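Local coordinates for suppressor protein MPT5 (Saccharomyces cerevisiae, PDB 5BZ1) that binds UGUA-containing sequences in the 3'-UTRs of target mRNAs through its Pumilio-repeat domain and regulates their expression after transcription, at residues A[104-109]-A[146-151]; A[77-82]-A[111-116]; A[88-93]-A[133-138]; A[30-35]-A[67-72]. All blocks are in the same frame, centred on the assembly; numbering follows the deposited sequence.

Contact 1 (A[104-109]-A[146-151]); sequences KIIDTV and QKCIFK. With nucleotides of chain B.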
# COMPACT_ATOMS: atom_id res chain seq x y z
N LYS A 104 -8.67 8.08 17.14
CA LYS A 104 -9.95 8.75 17.38
C LYS A 104 -9.82 10.26 17.27
O LYS A 104 -10.67 10.93 16.69
CB LYS A 104 -10.51 8.37 18.76
CG LYS A 104 -11.91 8.91 19.03
CD LYS A 104 -12.89 8.45 17.96
CE LYS A 104 -14.28 9.04 18.17
NZ LYS A 104 -14.98 8.46 19.35
N ILE A 105 -8.73 10.80 17.83
CA ILE A 105 -8.46 12.23 17.78
C ILE A 105 -8.34 12.72 16.34
O ILE A 105 -9.00 13.69 15.94
CB ILE A 105 -7.19 12.59 18.58
CG1 ILE A 105 -7.45 12.41 20.08
CG2 ILE A 105 -6.76 14.02 18.29
CD1 ILE A 105 -6.21 12.58 20.94
N ILE A 106 -7.51 12.04 15.55
CA ILE A 106 -7.36 12.34 14.13
C ILE A 106 -8.71 12.24 13.42
O ILE A 106 -9.05 13.08 12.58
CB ILE A 106 -6.35 11.38 13.45
CG1 ILE A 106 -4.94 11.64 13.98
CG2 ILE A 106 -6.38 11.53 11.93
CD1 ILE A 106 -3.96 10.52 13.67
N ASP A 107 -9.47 11.21 13.76
CA ASP A 107 -10.74 10.93 13.09
C ASP A 107 -11.79 12.02 13.33
O ASP A 107 -12.74 12.15 12.56
CB ASP A 107 -11.29 9.58 13.53
CG ASP A 107 -12.31 9.01 12.57
OD1 ASP A 107 -12.03 8.97 11.35
OD2 ASP A 107 -13.40 8.61 13.03
N THR A 108 -11.60 12.79 14.40
CA THR A 108 -12.58 13.82 14.78
C THR A 108 -12.01 15.24 14.85
O THR A 108 -12.52 16.06 15.61
CB THR A 108 -13.23 13.49 16.14
OG1 THR A 108 -12.23 13.43 17.16
CG2 THR A 108 -13.97 12.16 16.08
N VAL A 109 -10.97 15.53 14.07
CA VAL A 109 -10.44 16.90 14.02
C VAL A 109 -11.50 17.87 13.52
O VAL A 109 -12.29 17.54 12.63
CB VAL A 109 -9.17 17.02 13.16
CG1 VAL A 109 -7.98 16.38 13.86
CG2 VAL A 109 -9.39 16.41 11.78
N GLN A 146 -1.82 5.15 8.85
CA GLN A 146 -2.90 4.88 7.91
C GLN A 146 -4.08 5.83 8.13
O GLN A 146 -4.73 6.25 7.17
CB GLN A 146 -3.36 3.42 8.00
CG GLN A 146 -2.37 2.42 7.42
CD GLN A 146 -2.91 1.00 7.41
OE1 GLN A 146 -3.97 0.74 6.84
NE2 GLN A 146 -2.19 0.08 8.03
N LYS A 147 -4.37 6.15 9.39
CA LYS A 147 -5.45 7.08 9.69
C LYS A 147 -5.14 8.46 9.12
O LYS A 147 -6.01 9.10 8.54
CB LYS A 147 -5.70 7.14 11.21
CG LYS A 147 -6.90 7.98 11.61
CD LYS A 147 -8.21 7.39 11.11
CE LYS A 147 -8.62 6.15 11.88
NZ LYS A 147 -9.99 5.68 11.53
N CYS A 148 -3.89 8.92 9.28
CA CYS A 148 -3.45 10.18 8.69
C CYS A 148 -3.65 10.17 7.18
O CYS A 148 -4.12 11.15 6.59
CB CYS A 148 -1.97 10.43 8.99
SG CYS A 148 -1.57 10.76 10.72
N ILE A 149 -3.28 9.05 6.56
CA ILE A 149 -3.32 8.90 5.12
C ILE A 149 -4.74 9.05 4.56
O ILE A 149 -4.94 9.63 3.50
CB ILE A 149 -2.69 7.55 4.70
CG1 ILE A 149 -1.17 7.61 4.83
CG2 ILE A 149 -3.07 7.18 3.28
CD1 ILE A 149 -0.47 6.28 4.59
N PHE A 150 -5.73 8.53 5.29
CA PHE A 150 -7.11 8.58 4.83
C PHE A 150 -7.89 9.80 5.30
O PHE A 150 -8.89 10.17 4.68
CB PHE A 150 -7.85 7.30 5.21
CG PHE A 150 -7.43 6.09 4.42
CD1 PHE A 150 -7.78 5.97 3.08
CD2 PHE A 150 -6.68 5.09 5.01
CE1 PHE A 150 -7.39 4.86 2.34
CE2 PHE A 150 -6.28 3.98 4.28
CZ PHE A 150 -6.64 3.86 2.95
N LYS A 151 -7.43 10.44 6.37
CA LYS A 151 -8.14 11.58 6.95
C LYS A 151 -7.60 12.93 6.44
O LYS A 151 -8.36 13.87 6.22
CB LYS A 151 -8.08 11.53 8.48
CG LYS A 151 -8.84 12.64 9.19
CD LYS A 151 -10.35 12.50 9.02
CE LYS A 151 -11.10 13.55 9.83
NZ LYS A 151 -12.58 13.41 9.69
P U B 6 -4.99 -10.10 10.06
OP1 U B 6 -4.61 -11.54 10.03
OP2 U B 6 -6.43 -9.73 10.22
O5' U B 6 -4.18 -9.37 11.22
C5' U B 6 -2.81 -9.68 11.47
C4' U B 6 -2.16 -8.67 12.38
O4' U B 6 -1.55 -7.62 11.58
C3' U B 6 -3.11 -7.96 13.36
O3' U B 6 -2.42 -7.71 14.59
C2' U B 6 -3.38 -6.63 12.66
O2' U B 6 -3.76 -5.57 13.52
C1' U B 6 -2.03 -6.36 12.00
N1 U B 6 -2.10 -5.46 10.83
C2 U B 6 -1.58 -4.18 10.99
O2 U B 6 -1.10 -3.81 12.05
N3 U B 6 -1.66 -3.36 9.89
C4 U B 6 -2.20 -3.69 8.65
O4 U B 6 -2.20 -2.85 7.75
C5 U B 6 -2.70 -5.03 8.57
C6 U B 6 -2.64 -5.86 9.63
O HOH W 1 -13.38 15.38 11.63
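Ile106 and Asp107, in the last turn of helix 98-107, face Cys148 and Lys151 near the end of helix 141-151, with CA atoms 7.0 Å apart for Ile106 and Cys148 and 6.7 Å apart for Asp107 and Lys151. Ile106 supplies the apolar centre. Its CG2 meets the CG of Lys147 at 3.6 Å and also touches CG of Lys151, while its CD1 rests on SG of Cys148. Both lysines slide past the isoleucine in the opposite direction, so their aliphatic parts line it. Lys151 has CG anti to the backbone N (chi1 -177°), and its methylenes run past Ile106 O. Its NZ then donates to Asp107 O at 3.1 Å. That ammonium sits above the carbonyl plane, 52° out of it. Water 1 accepts from Lys151 NZ and donates to Val109 O at 2.6 Å, a second tie to the end of segment 104-109. Lys147 is bent at chi2 and chi3, and its NZ makes a long salt bridge of 3.9 Å with Asp107 OD1. An alanine in place of Lys147 would probably leave Asp107 without this partner and uncover part of Ile106. On the RNA side, Gln146 NE2 donates to O4 of U6 of chain B at 2.9 Å, a base contact characteristic of the Pumilio repeat. Gln146 OE1 also accepts from Lys185 in the next RNA-side helix, 179-189. Helix 112-121 covers Ile106 and Val109 through Ile118, and Phe152 adds to the apolar cover of Ile106.

Contact 2 (A[77-82]-A[111-116]); sequences QKTLLI and NEVQID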
# COMPACT_ATOMS: atom_id res chain seq x y z
N GLN A 77 -11.71 23.22 23.13
CA GLN A 77 -11.25 22.15 24.01
C GLN A 77 -10.37 21.13 23.28
O GLN A 77 -9.37 20.67 23.82
CB GLN A 77 -12.43 21.45 24.69
CG GLN A 77 -13.06 22.24 25.84
CD GLN A 77 -14.40 21.66 26.29
OE1 GLN A 77 -15.07 20.97 25.54
NE2 GLN A 77 -14.78 21.95 27.54
N LYS A 78 -10.75 20.77 22.05
CA LYS A 78 -9.97 19.78 21.30
C LYS A 78 -8.63 20.35 20.82
O LYS A 78 -7.62 19.64 20.79
CB LYS A 78 -10.78 19.21 20.12
CG LYS A 78 -10.02 18.16 19.31
CD LYS A 78 -10.94 17.42 18.35
CE LYS A 78 -11.90 16.52 19.10
NZ LYS A 78 -13.08 16.17 18.27
N THR A 79 -8.62 21.63 20.46
CA THR A 79 -7.39 22.30 20.05
C THR A 79 -6.39 22.35 21.21
O THR A 79 -5.19 22.11 21.02
CB THR A 79 -7.68 23.72 19.52
OG1 THR A 79 -8.51 23.63 18.36
CG2 THR A 79 -6.38 24.43 19.16
N LEU A 80 -6.88 22.64 22.41
CA LEU A 80 -6.02 22.68 23.59
C LEU A 80 -5.47 21.29 23.92
O LEU A 80 -4.29 21.15 24.26
CB LEU A 80 -6.76 23.27 24.79
CG LEU A 80 -5.98 23.35 26.10
CD1 LEU A 80 -4.64 24.04 25.88
CD2 LEU A 80 -6.78 24.07 27.18
N LEU A 81 -6.32 20.27 23.80
CA LEU A 81 -5.89 18.88 23.99
C LEU A 81 -4.75 18.51 23.04
O LEU A 81 -3.74 17.93 23.44
CB LEU A 81 -7.07 17.92 23.79
CG LEU A 81 -6.74 16.44 23.54
CD1 LEU A 81 -6.05 15.81 24.73
CD2 LEU A 81 -7.99 15.64 23.19
N ILE A 82 -4.92 18.86 21.76
CA ILE A 82 -3.93 18.55 20.75
C ILE A 82 -2.66 19.38 20.95
O ILE A 82 -1.55 18.88 20.77
CB ILE A 82 -4.50 18.74 19.33
CG1 ILE A 82 -5.59 17.70 19.06
CG2 ILE A 82 -3.41 18.64 18.27
CD1 ILE A 82 -6.29 17.85 17.72
N ASN A 111 -10.80 21.23 12.51
CA ASN A 111 -10.30 22.25 11.59
C ASN A 111 -8.84 22.06 11.21
O ASN A 111 -8.15 21.17 11.71
CB ASN A 111 -10.51 23.64 12.18
CG ASN A 111 -9.88 23.79 13.56
OD1 ASN A 111 -8.70 23.50 13.75
ND2 ASN A 111 -10.67 24.24 14.53
N GLU A 112 -8.36 22.95 10.33
CA GLU A 112 -7.01 22.91 9.80
C GLU A 112 -5.95 23.14 10.89
O GLU A 112 -4.88 22.54 10.85
CB GLU A 112 -6.86 23.98 8.71
CG GLU A 112 -5.56 23.93 7.93
CD GLU A 112 -5.71 23.18 6.62
OE1 GLU A 112 -6.76 22.53 6.43
OE2 GLU A 112 -4.79 23.25 5.77
N VAL A 113 -6.26 24.02 11.83
CA VAL A 113 -5.36 24.32 12.94
C VAL A 113 -4.97 23.05 13.69
O VAL A 113 -3.79 22.81 13.95
CB VAL A 113 -5.99 25.34 13.91
CG1 VAL A 113 -5.13 25.50 15.16
CG2 VAL A 113 -6.20 26.68 13.22
N GLN A 114 -5.97 22.23 14.01
CA GLN A 114 -5.74 20.97 14.71
C GLN A 114 -4.92 20.00 13.87
O GLN A 114 -4.03 19.32 14.39
CB GLN A 114 -7.07 20.33 15.10
CG GLN A 114 -7.81 21.07 16.22
CD GLN A 114 -9.23 20.58 16.40
OE1 GLN A 114 -9.61 19.53 15.88
NE2 GLN A 114 -10.04 21.34 17.15
N ILE A 115 -5.22 19.92 12.58
CA ILE A 115 -4.50 19.03 11.67
C ILE A 115 -3.02 19.43 11.59
O ILE A 115 -2.14 18.57 11.67
CB ILE A 115 -5.14 19.01 10.27
CG1 ILE A 115 -6.52 18.36 10.33
CG2 ILE A 115 -4.27 18.25 9.28
CD1 ILE A 115 -7.31 18.44 9.03
N ASP A 116 -2.76 20.72 11.44
CA ASP A 116 -1.39 21.22 11.35
C ASP A 116 -0.57 21.00 12.63
O ASP A 116 0.63 20.75 12.57
CB ASP A 116 -1.37 22.69 10.93
CG ASP A 116 -1.74 22.88 9.47
OD1 ASP A 116 -1.70 21.89 8.71
OD2 ASP A 116 -2.06 24.02 9.08
O HOH W 2 -9.77 25.90 17.44
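Gln114 lies against Lys78, Thr79 and Ile82, and crosses each of these side chains at about a right angle. Its CB packs on Ile82 CD1 at 3.7 Å. With CG anti to the carbonyl carbon (chi1 -70°) and the chain extended beyond it, the amide end comes to Lys78 and Thr79. OE1 lies 3.5 Å from Lys78 CD, and NE2 lies 3.0 Å from Thr79 OG1. At the margin, Thr79 CG2 loosely approaches Val113 CG1. Water 2 donates to Thr79 OG1 at 2.8 Å and accepts a weak bond from Asn111 ND2, so it links the two side chains.

The next shell sets these groups in place. Gln114 OE1 accepts from Asp110 N, which fixes the turn of the amide. Thr79 OG1 is hydrogen-bonded to Ala75 O. Asn111 is the N-cap of helix 112-121: its OD1 accepts from Gln114 N at 3.0 Å, the donor nearly along the C=O axis. Lys78 leads its NZ away to Thr108 O and Cys70 O.

The two helix segments run nearly parallel, 12° apart with axes 9.7 Å from each other. They join successive Pumilio repeats at least about 14 Å from the RNA. Helix 38-49 covers the far side of helix 75-85, and Leu117 and Ile118 of helix 112-121 extend the apolar seam beyond Ile82.

Contact 3 (A[88-93]-A[133-138]); sequences NVFQIS and VTLIND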
# COMPACT_ATOMS: atom_id res chain seq x y z
N ASN A 88 4.23 14.51 21.50
CA ASN A 88 4.38 13.13 21.96
C ASN A 88 3.76 12.07 21.06
O ASN A 88 3.57 10.93 21.49
CB ASN A 88 3.78 12.98 23.37
CG ASN A 88 4.24 14.07 24.31
OD1 ASN A 88 5.41 14.16 24.67
ND2 ASN A 88 3.30 14.92 24.73
N VAL A 89 3.47 12.43 19.81
CA VAL A 89 2.77 11.53 18.90
C VAL A 89 3.49 10.20 18.64
O VAL A 89 2.84 9.18 18.42
CB VAL A 89 2.40 12.21 17.56
CG1 VAL A 89 1.32 13.26 17.77
CG2 VAL A 89 3.63 12.83 16.91
N PHE A 90 4.82 10.21 18.66
CA PHE A 90 5.57 8.96 18.48
C PHE A 90 5.32 8.00 19.63
O PHE A 90 5.01 6.83 19.42
CB PHE A 90 7.08 9.21 18.34
CG PHE A 90 7.88 7.93 18.25
CD1 PHE A 90 7.92 7.21 17.06
CD2 PHE A 90 8.59 7.45 19.34
CE1 PHE A 90 8.66 6.03 16.96
CE2 PHE A 90 9.32 6.27 19.26
CZ PHE A 90 9.35 5.56 18.07
N GLN A 91 5.48 8.51 20.85
CA GLN A 91 5.26 7.72 22.06
C GLN A 91 3.83 7.18 22.11
O GLN A 91 3.59 6.03 22.49
CB GLN A 91 5.53 8.57 23.30
CG GLN A 91 5.09 7.93 24.60
CD GLN A 91 5.23 8.87 25.78
OE1 GLN A 91 5.48 10.06 25.59
NE2 GLN A 91 5.06 8.35 26.98
N ILE A 92 2.89 8.03 21.72
CA ILE A 92 1.48 7.66 21.71
C ILE A 92 1.17 6.59 20.66
O ILE A 92 0.46 5.63 20.94
CB ILE A 92 0.60 8.90 21.48
CG1 ILE A 92 0.73 9.86 22.67
CG2 ILE A 92 -0.84 8.50 21.28
CD1 ILE A 92 0.11 11.23 22.42
N SER A 93 1.72 6.76 19.46
CA SER A 93 1.42 5.87 18.34
C SER A 93 1.91 4.43 18.53
O SER A 93 1.28 3.48 18.07
CB SER A 93 1.97 6.45 17.04
OG SER A 93 1.46 7.75 16.81
N VAL A 133 9.79 5.83 10.20
CA VAL A 133 9.91 4.50 9.61
C VAL A 133 9.43 3.45 10.61
O VAL A 133 8.66 2.55 10.26
CB VAL A 133 11.36 4.20 9.18
CG1 VAL A 133 11.52 2.74 8.80
CG2 VAL A 133 11.77 5.09 8.01
N THR A 134 9.87 3.59 11.85
CA THR A 134 9.44 2.72 12.94
C THR A 134 7.91 2.71 13.08
O THR A 134 7.31 1.65 13.22
CB THR A 134 10.10 3.12 14.26
OG1 THR A 134 11.50 2.79 14.21
CG2 THR A 134 9.46 2.38 15.43
N LEU A 135 7.30 3.89 13.03
CA LEU A 135 5.84 4.00 13.09
C LEU A 135 5.16 3.25 11.94
O LEU A 135 4.16 2.56 12.15
CB LEU A 135 5.41 5.47 13.09
CG LEU A 135 5.70 6.24 14.37
CD1 LEU A 135 5.10 7.63 14.32
CD2 LEU A 135 5.16 5.48 15.57
N ILE A 136 5.70 3.41 10.74
CA ILE A 136 5.14 2.77 9.55
C ILE A 136 5.10 1.25 9.70
O ILE A 136 4.14 0.60 9.29
CB ILE A 136 5.94 3.16 8.28
CG1 ILE A 136 5.73 4.64 7.96
CG2 ILE A 136 5.54 2.32 7.09
CD1 ILE A 136 6.62 5.17 6.85
N ASN A 137 6.14 0.69 10.32
CA ASN A 137 6.24 -0.76 10.50
C ASN A 137 5.72 -1.27 11.84
O ASN A 137 5.59 -2.48 12.03
CB ASN A 137 7.69 -1.21 10.30
CG ASN A 137 8.12 -1.17 8.85
OD1 ASN A 137 7.29 -1.10 7.95
ND2 ASN A 137 9.43 -1.21 8.61
N ASP A 138 5.44 -0.37 12.77
CA ASP A 138 5.05 -0.77 14.12
C ASP A 138 3.63 -1.35 14.18
O ASP A 138 2.71 -0.83 13.55
CB ASP A 138 5.19 0.39 15.11
CG ASP A 138 4.89 -0.03 16.54
OD1 ASP A 138 5.78 -0.61 17.19
OD2 ASP A 138 3.76 0.23 17.00
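Leu135 packs between Phe90 and Ser93, and this is the tight part of the contact. Its CD2 lies 3.6 Å from Phe90 CD1 and equally close to Ser93 CB, so one methyl touches both residues. Leu135 CG also meets Phe90 CD1. The approach to the ring is oblique. Phe90 has CG anti to the backbone N (chi1 176°), and the ring reaches across to the other helix. Ser93 turns its hydroxyl back into its own helix: OG donates to Val89 O at 2.6 Å. That oxygen also accepts from Ser93 N, from the opposite face of the carbonyl plane. Leu102, Ile94 and Phe122 close the buried side.

The other side is looser. Thr134 is exposed, and its CG2 stands at the edge of the Phe90 ring, 4.0 Å from CE1. Asp138 OD2 comes no closer than 4.2 Å to Ser93 O. Its bonds go instead to Asn140 N and Gly141 N, where it caps the start of helix 141-151.

The axes of segments 89-93 and 133-137 approach to 10.6 Å and cross at 21°. Such side-by-side stacking of matching helices from adjacent repeats, Pumilio 3 and Pumilio 4, is characteristic of the PUF superhelix.

Contact 4 (A[30-35]-A[67-72]); sequences KKLETP and QKLCDY. With nucleotides of chain B.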
# COMPACT_ATOMS: atom_id res chain seq x y z
N LYS A 30 -20.98 7.32 30.53
CA LYS A 30 -22.44 7.32 30.61
C LYS A 30 -22.97 8.73 30.84
O LYS A 30 -24.00 9.12 30.29
CB LYS A 30 -22.92 6.38 31.72
CG LYS A 30 -24.42 6.38 31.92
CD LYS A 30 -24.84 5.41 33.02
CE LYS A 30 -26.36 5.39 33.19
NZ LYS A 30 -26.79 4.46 34.26
N LYS A 31 -22.26 9.49 31.67
CA LYS A 31 -22.63 10.87 31.96
C LYS A 31 -22.51 11.75 30.71
O LYS A 31 -23.35 12.61 30.46
CB LYS A 31 -21.78 11.43 33.09
CG LYS A 31 -22.57 11.89 34.30
CD LYS A 31 -23.53 10.81 34.76
CE LYS A 31 -24.39 11.29 35.92
NZ LYS A 31 -25.34 10.23 36.37
N LEU A 32 -21.45 11.52 29.93
CA LEU A 32 -21.25 12.23 28.67
C LEU A 32 -22.37 11.88 27.68
O LEU A 32 -22.73 12.69 26.83
CB LEU A 32 -19.89 11.89 28.06
CG LEU A 32 -18.67 12.52 28.72
CD1 LEU A 32 -17.39 11.88 28.21
CD2 LEU A 32 -18.65 14.01 28.48
N GLU A 33 -22.91 10.67 27.81
CA GLU A 33 -24.00 10.22 26.96
C GLU A 33 -25.36 10.66 27.50
O GLU A 33 -26.39 10.37 26.90
CB GLU A 33 -23.96 8.70 26.79
CG GLU A 33 -22.73 8.16 26.07
CD GLU A 33 -22.68 6.64 26.07
OE1 GLU A 33 -21.86 6.06 25.34
OE2 GLU A 33 -23.48 6.03 26.81
N THR A 34 -25.35 11.34 28.65
CA THR A 34 -26.58 11.85 29.27
C THR A 34 -26.79 13.31 28.89
O THR A 34 -26.13 14.20 29.43
CB THR A 34 -26.52 11.73 30.80
OG1 THR A 34 -26.14 10.40 31.17
CG2 THR A 34 -27.88 12.06 31.42
N PRO A 35 -27.72 13.56 27.95
CA PRO A 35 -27.97 14.88 27.34
C PRO A 35 -28.09 16.01 28.35
O PRO A 35 -27.50 17.07 28.15
CB PRO A 35 -29.30 14.67 26.61
CG PRO A 35 -29.32 13.22 26.28
CD PRO A 35 -28.66 12.54 27.46
N GLN A 67 -11.29 8.99 24.12
CA GLN A 67 -11.99 8.72 22.87
C GLN A 67 -13.45 9.18 22.92
O GLN A 67 -13.94 9.78 21.97
CB GLN A 67 -11.93 7.24 22.51
CG GLN A 67 -10.56 6.75 22.07
CD GLN A 67 -10.57 5.28 21.69
OE1 GLN A 67 -11.09 4.91 20.63
NE2 GLN A 67 -10.00 4.44 22.55
N LYS A 68 -14.13 8.89 24.02
CA LYS A 68 -15.52 9.31 24.18
C LYS A 68 -15.60 10.84 24.16
O LYS A 68 -16.45 11.42 23.48
CB LYS A 68 -16.11 8.79 25.49
CG LYS A 68 -17.63 8.69 25.47
CD LYS A 68 -18.07 7.73 24.37
CE LYS A 68 -19.57 7.76 24.17
NZ LYS A 68 -20.03 6.54 23.45
N LEU A 69 -14.69 11.46 24.89
CA LEU A 69 -14.60 12.91 24.98
C LEU A 69 -14.49 13.56 23.60
O LEU A 69 -15.05 14.64 23.38
CB LEU A 69 -13.39 13.28 25.85
CG LEU A 69 -13.52 14.32 26.96
CD1 LEU A 69 -14.96 14.46 27.44
CD2 LEU A 69 -12.60 13.95 28.11
N CYS A 70 -13.80 12.90 22.67
CA CYS A 70 -13.66 13.40 21.31
C CYS A 70 -14.99 13.63 20.59
O CYS A 70 -15.07 14.41 19.64
CB CYS A 70 -12.79 12.45 20.47
SG CYS A 70 -11.03 12.54 20.86
N ASP A 71 -16.04 12.95 21.05
CA ASP A 71 -17.36 13.10 20.45
C ASP A 71 -18.13 14.30 21.01
O ASP A 71 -19.20 14.64 20.51
CB ASP A 71 -18.18 11.82 20.64
CG ASP A 71 -17.70 10.67 19.76
OD1 ASP A 71 -17.14 10.95 18.68
OD2 ASP A 71 -17.90 9.50 20.15
N TYR A 72 -17.58 14.94 22.05
CA TYR A 72 -18.32 15.98 22.77
C TYR A 72 -17.56 17.30 22.96
O TYR A 72 -18.17 18.34 23.19
CB TYR A 72 -18.78 15.45 24.13
CG TYR A 72 -19.67 14.23 24.05
CD1 TYR A 72 -21.04 14.37 23.85
CD2 TYR A 72 -19.15 12.95 24.17
CE1 TYR A 72 -21.86 13.26 23.77
CE2 TYR A 72 -19.97 11.84 24.10
CZ TYR A 72 -21.32 12.00 23.90
OH TYR A 72 -22.14 10.90 23.82
P U B 9 -10.34 -4.92 20.69
OP1 U B 9 -11.43 -3.93 20.50
OP2 U B 9 -9.19 -4.93 19.75
O5' U B 9 -9.77 -4.75 22.17
C5' U B 9 -8.64 -5.48 22.63
C4' U B 9 -8.02 -4.79 23.81
O4' U B 9 -7.47 -3.52 23.38
C3' U B 9 -8.98 -4.44 24.93
O3' U B 9 -9.18 -5.52 25.82
C2' U B 9 -8.34 -3.22 25.58
O2' U B 9 -7.34 -3.60 26.51
C1' U B 9 -7.66 -2.54 24.38
N1 U B 9 -8.45 -1.43 23.81
C2 U B 9 -8.37 -0.19 24.43
O2 U B 9 -7.70 0.01 25.43
N3 U B 9 -9.12 0.81 23.84
C4 U B 9 -9.91 0.69 22.72
O4 U B 9 -10.52 1.68 22.31
C5 U B 9 -9.93 -0.62 22.13
C6 U B 9 -9.22 -1.61 22.68
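Leu32 and Glu33 meet Lys68, Leu69 and Tyr72 where Pumilio repeat 1 stacks on repeat 2 in the PUF superhelix. The Tyr72 ring turns one face to the backbone of Leu32, with CE1 3.2 Å from Leu32 O. The same ring packs CE2 against Leu32 CB at 4.0 Å. Beyond it, Leu32 crosses Leu69 at about a right angle, and their CD1 atoms lie 3.6 Å apart. This is the buried side, and Val41, Met45 and Ile49 of helix 38-49 complete it.

Glu33 is on the exposed side. Its chain is extended beyond CG and crosses Lys68 at about a right angle. Lys68 NZ donates to Glu33 OE1 at 2.7 Å, on the anti lone pair, in a salt bridge. Glu33 CG passes 3.6 Å from Tyr72 OH, the carboxylate and ring planes 50° apart. An alanine in place of Tyr72 would probably open a gap over the Leu32 carbonyl and beside its CB, and leave Glu33 CG without the hydroxyl beside it. Leu32 O has its hydrogen bond from Ser38 OG, on helix 38-49. One residue before Lys68, the extended Gln67 points at the RNA, where its NE2 donates to O4 of U9 of chain B at 2.8 Å with an N-H...O angle of 160°.

Overall arrangement
All four contacts join neighbouring Pumilio repeats. Each buries an apolar residue (Ile106, Ile82, Leu135, Leu32) and has an exposed partner (Lys151, Val113, Thr134, Glu33). Contacts 1 and 4 are alike: each pairs RNA-side helices, sets a buried branched residue beside a lysine-carboxylate pair, and has a glutamine that donates to O4 of a uracil. The ion pair is close in contact 4 and long in contact 1. Contact 3 joins the same repeats as contact 1 through the preceding helices, by apolar packing without cross-contact hydrogen bonds. Contact 2 joins repeats 2 and 3, farther from the RNA, round an amide. The Lys78 ammonium ties it to contacts 1 and 4. Lys104 NZ links contact 1 to Gln67 O of contact 4.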